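Local coordinates for ulvan Lyase-PL25 (Pseudoalteromonas sp. PLSV, PDB 5UAM), which degrades ulvan, the main cell-wall polysaccharide of green seaweeds of the order Ulvales, as a polysaccharide lyase of family PL25, at residues A[318-324]-A[335-341]; A[357-363]-A[376-382]; A[51-55]-A[67-72]. One frame throughout, in Å; residues are numbered along the deposited sequence.

Contact 1 of 3, residues A[318-324]-A[335-341]. With EDO (1,2-ethanediol), chain H.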
loop_
_atom_site.group_PDB
_atom_site.type_symbol
_atom_site.label_atom_id
_atom_site.label_comp_id
_atom_site.label_asym_id
_atom_site.label_seq_id
_atom_site.Cartn_x
_atom_site.Cartn_y
_atom_site.Cartn_z
ATOM N N HIS A 318 -7.871 12.622 7.045
ATOM C CA HIS A 318 -7.431 13.118 5.757
ATOM C C HIS A 318 -7.196 11.918 4.852
ATOM O O HIS A 318 -6.785 10.836 5.303
ATOM C CB HIS A 318 -6.117 13.864 5.923
ATOM C CG HIS A 318 -6.233 15.129 6.696
ATOM N ND1 HIS A 318 -5.889 16.351 6.163
ATOM C CD2 HIS A 318 -6.656 15.371 7.959
ATOM C CE1 HIS A 318 -6.095 17.291 7.066
ATOM N NE2 HIS A 318 -6.550 16.721 8.169
ATOM N N ILE A 319 -7.444 12.121 3.564
ATOM C CA ILE A 319 -7.405 11.049 2.578
ATOM C C ILE A 319 -6.661 11.531 1.341
ATOM O O ILE A 319 -6.930 12.626 0.832
ATOM C CB ILE A 319 -8.830 10.624 2.189
ATOM C CG1 ILE A 319 -9.577 10.054 3.406
ATOM C CG2 ILE A 319 -8.811 9.600 1.060
ATOM C CD1 ILE A 319 -11.041 9.761 3.143
ATOM N N ALA A 320 -5.746 10.693 0.847
ATOM C CA ALA A 320 -5.166 10.857 -0.479
ATOM C C ALA A 320 -5.894 9.921 -1.423
ATOM O O ALA A 320 -5.996 8.718 -1.153
ATOM C CB ALA A 320 -3.681 10.509 -0.462
ATOM N N ILE A 321 -6.415 10.466 -2.513
ATOM C CA ILE A 321 -7.119 9.685 -3.518
ATOM C C ILE A 321 -6.581 10.096 -4.880
ATOM O O ILE A 321 -6.525 11.289 -5.190
ATOM C CB ILE A 321 -8.647 9.884 -3.427
ATOM C CG1 ILE A 321 -9.400 9.060 -4.474
ATOM C CG2 ILE A 321 -9.025 11.361 -3.500
ATOM C CD1 ILE A 321 -9.204 7.554 -4.323
ATOM N N ASN A 322 -6.190 9.124 -5.701
ATOM C CA ASN A 322 -5.784 9.475 -7.052
ATOM C C ASN A 322 -6.972 9.359 -7.982
ATOM O O ASN A 322 -7.774 8.434 -7.855
ATOM C CB ASN A 322 -4.652 8.568 -7.537
ATOM C CG ASN A 322 -3.465 8.603 -6.607
ATOM O OD1 ASN A 322 -2.701 9.569 -6.605
ATOM N ND2 ASN A 322 -3.328 7.580 -5.789
ATOM N N ALA A 323 -7.082 10.287 -8.921
ATOM C CA ALA A 323 -8.178 10.226 -9.872
ATOM C C ALA A 323 -7.758 10.889 -11.167
ATOM O O ALA A 323 -6.875 11.753 -11.182
ATOM C CB ALA A 323 -9.430 10.910 -9.313
ATOM N N GLY A 324 -8.402 10.481 -12.257
ATOM C CA GLY A 324 -8.068 11.030 -13.556
ATOM C C GLY A 324 -9.176 10.795 -14.557
ATOM O O GLY A 324 -10.054 9.947 -14.361
ATOM N N LYS A 335 -3.734 9.357 -13.683
ATOM C CA LYS A 335 -4.420 9.816 -12.491
ATOM C C LYS A 335 -3.464 10.557 -11.574
ATOM O O LYS A 335 -2.301 10.166 -11.420
ATOM C CB LYS A 335 -5.029 8.618 -11.749
ATOM C CG LYS A 335 -5.978 7.802 -12.618
ATOM C CD LYS A 335 -6.375 6.504 -11.943
ATOM C CE LYS A 335 -7.172 5.621 -12.866
ATOM N NZ LYS A 335 -6.329 5.100 -13.960
ATOM N N GLN A 336 -3.975 11.617 -10.960
ATOM C CA GLN A 336 -3.219 12.515 -10.095
ATOM C C GLN A 336 -3.752 12.463 -8.668
ATOM O O GLN A 336 -4.971 12.391 -8.455
ATOM C CB GLN A 336 -3.361 13.954 -10.582
ATOM C CG GLN A 336 -3.018 14.159 -12.053
ATOM C CD GLN A 336 -4.108 13.697 -12.997
ATOM O OE1 GLN A 336 -5.281 13.996 -12.803
ATOM N NE2 GLN A 336 -3.719 13.010 -14.057
ATOM N N THR A 337 -2.851 12.534 -7.689
ATOM C CA THR A 337 -3.247 12.550 -6.284
ATOM C C THR A 337 -3.990 13.832 -5.953
ATOM O O THR A 337 -3.575 14.925 -6.343
ATOM C CB THR A 337 -2.013 12.478 -5.381
ATOM O OG1 THR A 337 -1.010 11.665 -5.989
ATOM C CG2 THR A 337 -2.371 11.906 -4.024
ATOM N N ARG A 338 -5.082 13.676 -5.198
ATOM C CA ARG A 338 -5.882 14.770 -4.665
ATOM C C ARG A 338 -6.073 14.570 -3.166
ATOM O O ARG A 338 -6.012 13.443 -2.661
ATOM C CB ARG A 338 -7.252 14.819 -5.335
ATOM C CG ARG A 338 -7.177 14.977 -6.839
ATOM C CD ARG A 338 -7.742 13.782 -7.588
ATOM N NE ARG A 338 -7.454 13.906 -9.011
ATOM C CZ ARG A 338 -8.163 14.618 -9.875
ATOM N NH1 ARG A 338 -9.230 15.301 -9.479
ATOM N NH2 ARG A 338 -7.805 14.672 -11.148
ATOM N N HIS A 339 -6.304 15.677 -2.449
ATOM C CA HIS A 339 -6.390 15.639 -0.994
ATOM C C HIS A 339 -7.814 15.940 -0.545
ATOM O O HIS A 339 -8.418 16.917 -1.012
ATOM C CB HIS A 339 -5.433 16.646 -0.349
ATOM C CG HIS A 339 -5.245 16.389 1.103
ATOM N ND1 HIS A 339 -4.468 15.345 1.554
ATOM C CD2 HIS A 339 -5.802 16.953 2.201
ATOM C CE1 HIS A 339 -4.520 15.304 2.871
ATOM N NE2 HIS A 339 -5.314 16.272 3.287
ATOM N N VAL A 340 -8.321 15.111 0.382
ATOM C CA VAL A 340 -9.668 15.237 0.937
ATOM C C VAL A 340 -9.540 15.203 2.452
ATOM O O VAL A 340 -8.673 14.511 2.986
ATOM C CB VAL A 340 -10.519 14.041 0.447
ATOM C CG1 VAL A 340 -11.837 13.919 1.223
ATOM C CG2 VAL A 340 -10.758 14.150 -1.052
ATOM N N ARG A 341 -10.389 15.956 3.158
ATOM C CA ARG A 341 -10.358 15.878 4.615
ATOM C C ARG A 341 -11.724 16.170 5.213
ATOM O O ARG A 341 -12.577 16.833 4.618
ATOM C CB ARG A 341 -9.327 16.825 5.231
ATOM C CG ARG A 341 -9.666 18.292 5.065
ATOM C CD ARG A 341 -8.547 19.180 5.578
ATOM N NE ARG A 341 -8.893 20.587 5.437
ATOM C CZ ARG A 341 -9.501 21.314 6.369
ATOM N NH1 ARG A 341 -9.821 20.775 7.543
ATOM N NH2 ARG A 341 -9.782 22.594 6.142
HETATM C C1 EDO H . -5.264 1.856 -12.395
HETATM O O1 EDO H . -4.648 3.156 -12.265
HETATM C C2 EDO H . -6.788 1.927 -12.229
HETATM O O2 EDO H . -7.418 2.488 -13.402
#
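H318, R338 and A323 lose the most surface where residues 318-324 pair with 335-341, two antiparallel strands whose directions differ by 137°, a marked twist. H318 is fixed by its ring: ND1 lies 2.9 Å from H339 NE2 in a hydrogen bond that either could donate, and R341 CB sits over the ring face, 3.7 Å from the centroid, in a CH-pi contact. Imidazole suits this buried spot because it offers both a polar edge and a flat face; its NE2 bonds to D312.

Towards the other end, R338 folds over the hairpin. Its guanidinium lies flat on the small methyl of A323 (NE to CB 3.6 Å), where a bulkier side chain would leave less room. R338 NE bonds to Q336 O (3.0 Å) and weakly to A323 O (3.1 Å). Between these ends, I319-V340, I321-R338 and A323-Q336 form hydrogen-bonded pairs, while on the face with H318 T337 OG1 donates to N322 OD1 (2.8 Å).

These are the middle strands of a four-stranded propeller blade, flanked by strands 303-311 and 347-352. The face bearing H318, A320 and H339 packs on F365, I373 and Y375 of the following blade, where H339 ND1 hydrogen-bonds to Y375 OH.

Contact 2 of 3, residues A[357-363]-A[376-382]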
loop_
_atom_site.group_PDB
_atom_site.type_symbol
_atom_site.label_atom_id
_atom_site.label_comp_id
_atom_site.label_asym_id
_atom_site.label_seq_id
_atom_site.Cartn_x
_atom_site.Cartn_y
_atom_site.Cartn_z
ATOM N N TYR A 357 -1.415 19.479 -12.998
ATOM C CA TYR A 357 -0.659 18.351 -13.517
ATOM C C TYR A 357 -1.634 17.342 -14.110
ATOM O O TYR A 357 -2.692 17.071 -13.540
ATOM C CB TYR A 357 0.152 17.728 -12.379
ATOM C CG TYR A 357 1.089 16.591 -12.743
ATOM C CD1 TYR A 357 2.278 16.803 -13.468
ATOM C CD2 TYR A 357 0.810 15.314 -12.332
ATOM C CE1 TYR A 357 3.130 15.722 -13.769
ATOM C CE2 TYR A 357 1.648 14.255 -12.625
ATOM C CZ TYR A 357 2.792 14.452 -13.328
ATOM O OH TYR A 357 3.601 13.353 -13.592
ATOM N N GLU A 358 -1.293 16.814 -15.277
ATOM C CA GLU A 358 -2.191 15.935 -16.016
ATOM C C GLU A 358 -1.608 14.552 -16.261
ATOM O O GLU A 358 -2.227 13.761 -16.985
ATOM C CB GLU A 358 -2.559 16.559 -17.371
ATOM C CG GLU A 358 -3.156 17.958 -17.285
ATOM C CD GLU A 358 -4.544 17.983 -16.667
ATOM O OE1 GLU A 358 -5.084 19.097 -16.482
ATOM O OE2 GLU A 358 -5.095 16.899 -16.362
ATOM N N ARG A 359 -0.425 14.248 -15.727
ATOM C CA ARG A 359 0.194 12.947 -15.904
ATOM C C ARG A 359 -0.013 12.152 -14.615
ATOM O O ARG A 359 -0.932 12.441 -13.841
ATOM C CB ARG A 359 1.660 13.111 -16.344
ATOM C CG ARG A 359 1.836 13.879 -17.658
ATOM C CD ARG A 359 3.323 14.053 -18.024
ATOM N NE ARG A 359 3.990 12.769 -18.264
ATOM C CZ ARG A 359 5.312 12.607 -18.332
ATOM N NH1 ARG A 359 6.123 13.642 -18.169
ATOM N NH2 ARG A 359 5.830 11.406 -18.556
ATOM N N VAL A 360 0.835 11.166 -14.365
ATOM C CA VAL A 360 0.676 10.294 -13.207
ATOM C C VAL A 360 1.389 10.902 -12.005
ATOM O O VAL A 360 2.575 11.250 -12.083
ATOM C CB VAL A 360 1.234 8.892 -13.496
ATOM C CG1 VAL A 360 1.122 8.013 -12.258
ATOM C CG2 VAL A 360 0.538 8.264 -14.703
ATOM N N SER A 361 0.694 10.988 -10.873
ATOM C CA SER A 361 1.358 11.323 -9.622
ATOM C C SER A 361 0.856 10.397 -8.529
ATOM O O SER A 361 -0.291 9.959 -8.552
ATOM C CB SER A 361 1.179 12.777 -9.193
ATOM O OG SER A 361 -0.204 13.067 -9.025
ATOM N N ARG A 362 1.737 10.101 -7.572
ATOM C CA ARG A 362 1.429 9.273 -6.416
ATOM C C ARG A 362 2.142 9.870 -5.216
ATOM O O ARG A 362 3.180 10.510 -5.364
ATOM C CB ARG A 362 1.923 7.826 -6.607
ATOM C CG ARG A 362 1.249 7.079 -7.736
ATOM C CD ARG A 362 -0.214 6.785 -7.442
ATOM N NE ARG A 362 -0.779 5.976 -8.511
ATOM C CZ ARG A 362 -1.446 6.455 -9.560
ATOM N NH1 ARG A 362 -1.640 7.760 -9.703
ATOM N NH2 ARG A 362 -1.898 5.623 -10.481
ATOM N N GLY A 363 1.630 9.645 -4.016
ATOM C CA GLY A 363 2.342 10.155 -2.861
ATOM C C GLY A 363 1.632 9.777 -1.583
ATOM O O GLY A 363 0.429 9.536 -1.577
ATOM N N LEU A 376 5.043 13.649 0.283
ATOM C CA LEU A 376 6.234 13.264 -0.461
ATOM C C LEU A 376 5.692 12.512 -1.674
ATOM O O LEU A 376 5.112 11.422 -1.540
ATOM C CB LEU A 376 7.175 12.433 0.406
ATOM C CG LEU A 376 8.523 12.087 -0.215
ATOM C CD1 LEU A 376 9.225 13.314 -0.771
ATOM C CD2 LEU A 376 9.431 11.419 0.821
ATOM N N THR A 377 5.789 13.145 -2.841
ATOM C CA THR A 377 5.073 12.685 -4.021
ATOM C C THR A 377 6.022 12.513 -5.191
ATOM O O THR A 377 6.978 13.275 -5.358
ATOM C CB THR A 377 3.900 13.628 -4.346
ATOM O OG1 THR A 377 3.359 13.344 -5.647
ATOM C CG2 THR A 377 4.339 15.022 -4.318
ATOM N N THR A 378 5.763 11.490 -5.991
ATOM C CA THR A 378 6.514 11.308 -7.223
ATOM C C THR A 378 5.661 11.658 -8.434
ATOM O O THR A 378 4.462 11.371 -8.483
ATOM C CB THR A 378 7.137 9.913 -7.351
ATOM O OG1 THR A 378 7.948 9.863 -8.532
ATOM C CG2 THR A 378 6.109 8.842 -7.471
ATOM N N TYR A 379 6.315 12.257 -9.418
ATOM C CA TYR A 379 5.716 12.652 -10.680
ATOM C C TYR A 379 6.843 12.662 -11.694
ATOM O O TYR A 379 8.010 12.542 -11.333
ATOM C CB TYR A 379 5.017 14.013 -10.532
ATOM C CG TYR A 379 5.941 15.183 -10.292
ATOM C CD1 TYR A 379 6.399 15.511 -9.020
ATOM C CD2 TYR A 379 6.347 15.972 -11.343
ATOM C CE1 TYR A 379 7.242 16.608 -8.831
ATOM C CE2 TYR A 379 7.197 17.055 -11.165
ATOM C CZ TYR A 379 7.635 17.372 -9.904
ATOM O OH TYR A 379 8.475 18.452 -9.738
ATOM N N ASN A 380 6.509 12.764 -12.971
ATOM C CA ASN A 380 7.537 12.888 -13.987
ATOM C C ASN A 380 7.495 14.273 -14.613
ATOM O O ASN A 380 6.432 14.887 -14.760
ATOM C CB ASN A 380 7.477 11.769 -15.041
ATOM C CG ASN A 380 8.273 10.513 -14.619
ATOM O OD1 ASN A 380 8.203 10.085 -13.455
ATOM N ND2 ASN A 380 9.021 9.925 -15.549
ATOM N N GLN A 381 8.674 14.770 -14.955
ATOM C CA GLN A 381 8.817 15.978 -15.745
ATOM C C GLN A 381 9.578 15.534 -16.976
ATOM O O GLN A 381 10.748 15.141 -16.883
ATOM C CB GLN A 381 9.563 17.091 -15.010
ATOM C CG GLN A 381 9.610 18.354 -15.885
ATOM C CD GLN A 381 10.338 19.526 -15.258
ATOM O OE1 GLN A 381 11.392 19.365 -14.643
ATOM N NE2 GLN A 381 9.780 20.723 -15.427
ATOM N N ASP A 382 8.915 15.575 -18.125
ATOM C CA ASP A 382 9.481 15.015 -19.344
ATOM C C ASP A 382 9.764 13.549 -19.019
ATOM O O ASP A 382 8.884 12.870 -18.468
ATOM C CB ASP A 382 10.675 15.858 -19.772
ATOM C CG ASP A 382 10.316 17.330 -19.976
ATOM O OD1 ASP A 382 9.247 17.610 -20.558
ATOM O OD2 ASP A 382 11.099 18.203 -19.543
HETATM O O HOH W 1 6.138 16.526 -18.366
HETATM O O HOH W 2 8.132 9.727 -18.716
#
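This is the open end of a beta hairpin, where strand 362-367 meets strand 373-381 and the chain leading into the first strand stays beside its partner through side-chain bonds. Regular pairing covers R362-T378 and G363-T377. R362 N donates to T378 O (3.1 Å), and R362 O receives both T378 N (2.8 Å) and T377 OG1 (2.9 Å), so the threonine hydroxyl adds a second bond to one carbonyl. G363 comes so close to T377, with CA atoms 3.9 Å apart, that a beta carbon on it would clash with T377 CB; glycine is what the spacing permits.

The two strands are the first pair of a four-stranded antiparallel blade of the beta propeller, and the segment 357-361 enters it from the preceding blade, to which S361 OG is tied through T337 N. Here Y357 takes over from the backbone ladder. Its OH accepts N380 N (3.0 Å) and donates to V360 O (2.8 Å), a double role to which a tyrosine hydroxyl is well suited, while its ring face receives the edge of Y379 in a T-shaped stack, centroids 5.7 Å apart and planes at 79°. Y379 OH reaches on to E401.

At the exposed end, the long R359 spans to the turn: NH1 donates to D382 O (2.9 Å), and its guanidinium lies over N380 CB. Water 1 joins R359 NH1 to D382 N, and water 2 links R359 NH2, D382 O and N380 ND2, which also hydrogen-bonds to A411 O. At the opposite end, the R362 side chain leads away, about 4 Å from a bound potassium ion.

Contact 3 of 3, residues A[51-55]-A[67-72]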
loop_
_atom_site.group_PDB
_atom_site.type_symbol
_atom_site.label_atom_id
_atom_site.label_comp_id
_atom_site.label_asym_id
_atom_site.label_seq_id
_atom_site.Cartn_x
_atom_site.Cartn_y
_atom_site.Cartn_z
ATOM N N GLY A 51 16.582 2.583 16.418
ATOM C CA GLY A 51 17.731 3.060 15.678
ATOM C C GLY A 51 18.045 2.305 14.415
ATOM O O GLY A 51 19.044 2.637 13.752
ATOM N N ILE A 52 17.244 1.299 14.063
ATOM C CA ILE A 52 17.444 0.498 12.865
ATOM C C ILE A 52 16.232 0.706 11.973
ATOM O O ILE A 52 15.091 0.614 12.438
ATOM C CB ILE A 52 17.564 -1.001 13.197
ATOM C CG1 ILE A 52 18.588 -1.259 14.314
ATOM C CG2 ILE A 52 17.843 -1.795 11.926
ATOM C CD1 ILE A 52 19.990 -0.946 13.962
ATOM N N THR A 53 16.469 0.964 10.692
ATOM C CA THR A 53 15.392 0.996 9.706
ATOM C C THR A 53 15.447 -0.279 8.876
ATOM O O THR A 53 16.455 -0.552 8.218
ATOM C CB THR A 53 15.434 2.240 8.816
ATOM O OG1 THR A 53 15.347 3.408 9.629
ATOM C CG2 THR A 53 14.250 2.268 7.847
ATOM N N TYR A 54 14.375 -1.060 8.938
ATOM C CA TYR A 54 14.209 -2.269 8.158
ATOM C C TYR A 54 13.429 -1.933 6.904
ATOM O O TYR A 54 12.448 -1.199 6.966
ATOM C CB TYR A 54 13.440 -3.314 8.968
ATOM C CG TYR A 54 14.115 -3.642 10.279
ATOM C CD1 TYR A 54 13.811 -2.923 11.430
ATOM C CD2 TYR A 54 15.079 -4.641 10.365
ATOM C CE1 TYR A 54 14.433 -3.212 12.647
ATOM C CE2 TYR A 54 15.714 -4.931 11.570
ATOM C CZ TYR A 54 15.388 -4.208 12.703
ATOM O OH TYR A 54 16.006 -4.462 13.897
ATOM N N VAL A 55 13.853 -2.480 5.770
ATOM C CA VAL A 55 13.254 -2.157 4.480
ATOM C C VAL A 55 13.035 -3.440 3.691
ATOM O O VAL A 55 13.858 -4.363 3.748
ATOM C CB VAL A 55 14.131 -1.169 3.691
ATOM C CG1 VAL A 55 14.287 0.146 4.490
ATOM C CG2 VAL A 55 15.501 -1.760 3.363
ATOM N N ALA A 67 16.423 -5.666 3.889
ATOM C CA ALA A 67 17.692 -5.111 4.325
ATOM C C ALA A 67 17.451 -4.247 5.556
ATOM O O ALA A 67 16.313 -3.984 5.950
ATOM C CB ALA A 67 18.334 -4.263 3.213
ATOM N N SER A 68 18.529 -3.815 6.194
ATOM C CA SER A 68 18.401 -2.910 7.325
ATOM C C SER A 68 19.560 -1.935 7.354
ATOM O O SER A 68 20.663 -2.241 6.890
ATOM C CB SER A 68 18.331 -3.670 8.638
ATOM O OG SER A 68 19.549 -4.300 8.956
ATOM N N TYR A 69 19.287 -0.765 7.938
ATOM C CA TYR A 69 20.278 0.284 8.136
ATOM C C TYR A 69 20.332 0.650 9.610
ATOM O O TYR A 69 19.302 0.975 10.209
ATOM C CB TYR A 69 19.942 1.518 7.304
ATOM C CG TYR A 69 20.986 2.609 7.408
ATOM C CD1 TYR A 69 22.251 2.436 6.884
ATOM C CD2 TYR A 69 20.719 3.792 8.075
ATOM C CE1 TYR A 69 23.208 3.424 6.983
ATOM C CE2 TYR A 69 21.665 4.792 8.174
ATOM C CZ TYR A 69 22.905 4.602 7.620
ATOM O OH TYR A 69 23.883 5.578 7.699
ATOM N N ASN A 70 21.525 0.614 10.175
ATOM C CA ASN A 70 21.771 1.018 11.556
ATOM C C ASN A 70 22.225 2.470 11.525
ATOM O O ASN A 70 23.314 2.780 11.030
ATOM C CB ASN A 70 22.854 0.123 12.152
ATOM C CG ASN A 70 23.133 0.418 13.601
ATOM O OD1 ASN A 70 23.208 1.574 14.013
ATOM N ND2 ASN A 70 23.276 -0.636 14.394
ATOM N N HIS A 71 21.382 3.362 12.047
ATOM C CA HIS A 71 21.670 4.790 11.957
ATOM C C HIS A 71 22.838 5.208 12.834
ATOM O O HIS A 71 23.495 6.211 12.526
ATOM C CB HIS A 71 20.407 5.587 12.292
ATOM C CG HIS A 71 19.324 5.434 11.269
ATOM N ND1 HIS A 71 19.136 6.349 10.255
ATOM C CD2 HIS A 71 18.409 4.456 11.066
ATOM C CE1 HIS A 71 18.128 5.957 9.492
ATOM N NE2 HIS A 71 17.672 4.810 9.961
ATOM N N GLN A 72 23.106 4.490 13.928
ATOM C CA GLN A 72 24.217 4.863 14.798
ATOM C C GLN A 72 25.563 4.467 14.210
ATOM O O GLN A 72 26.528 5.226 14.309
ATOM C CB GLN A 72 24.048 4.239 16.187
ATOM C CG GLN A 72 25.166 4.617 17.178
ATOM C CD GLN A 72 24.946 4.063 18.579
ATOM O OE1 GLN A 72 24.036 3.262 18.813
ATOM N NE2 GLN A 72 25.785 4.491 19.523
HETATM O O HOH W 3 21.036 3.127 15.630
#
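Backbone polar groups are paired off systematically between residues 51-55 and 67-72. T53 and Y69 exchange two bonds, T53 N to Y69 O and Y69 N to T53 O, each 2.9 Å; V55 and A67 do the same, V55 N to A67 O and A67 N to V55 O, again 2.9 Å each. The ladder ends with H71 N donating to G51 O (3.0 Å). That carbonyl also accepts water 3 (2.8 Å), which in turn receives Q72 N (3.0 Å). G51, with phi near +86°, holds a conformation in which a beta carbon would jam against the preceding carbonyl, so glycine fits this turn.

Side chains reinforce the exit of the second strand. T53 OG1 and H71 NE2 lie 2.7 Å apart in a hydrogen bond whose donor may be either, and the threonine oxygen also bonds to H48 ND1, an exchange in which a hydroxyl can both give and take. N70 OD1 reaches forward along the chain to accept T73 N and, weakly, Q72 N (2.9 Å). On one face I52 CG2 meets S68 CB at 3.8 Å; on the other, the apolar pair V55 CG2 and A67 CB also lies 3.8 Å apart.

The hairpin forms the middle of a four-stranded propeller blade. The outward-facing backbone of Y54 bonds to I47 of strand 46-49 and that of S68 to Q77 of strand 75-81, while the Y54 ring packs on M104 and I106 of the next blade.

In the fold
All three contacts join neighbouring strands of antiparallel hairpins, each in a different blade of the propeller. Contact 1 is the buried one, with its centre about 14 Å from that of the chain; its histidines are held against the following blade, while the R338 guanidinium lies on the other face. Contacts 2 and 3 are only partly buried and place waters at their exposed ends; contact 2 relies more on side chains, contact 3 on a regular backbone ladder. Contacts 1 and 2 touch directly: Q336 NE2 reaches R359 O at 2.9 Å and T337 N reaches S361 OG at 3.0 Å, binding successive blades. Contact 3 stands apart, its nearest atoms about 13 Å from contact 2 and 21 Å from contact 1.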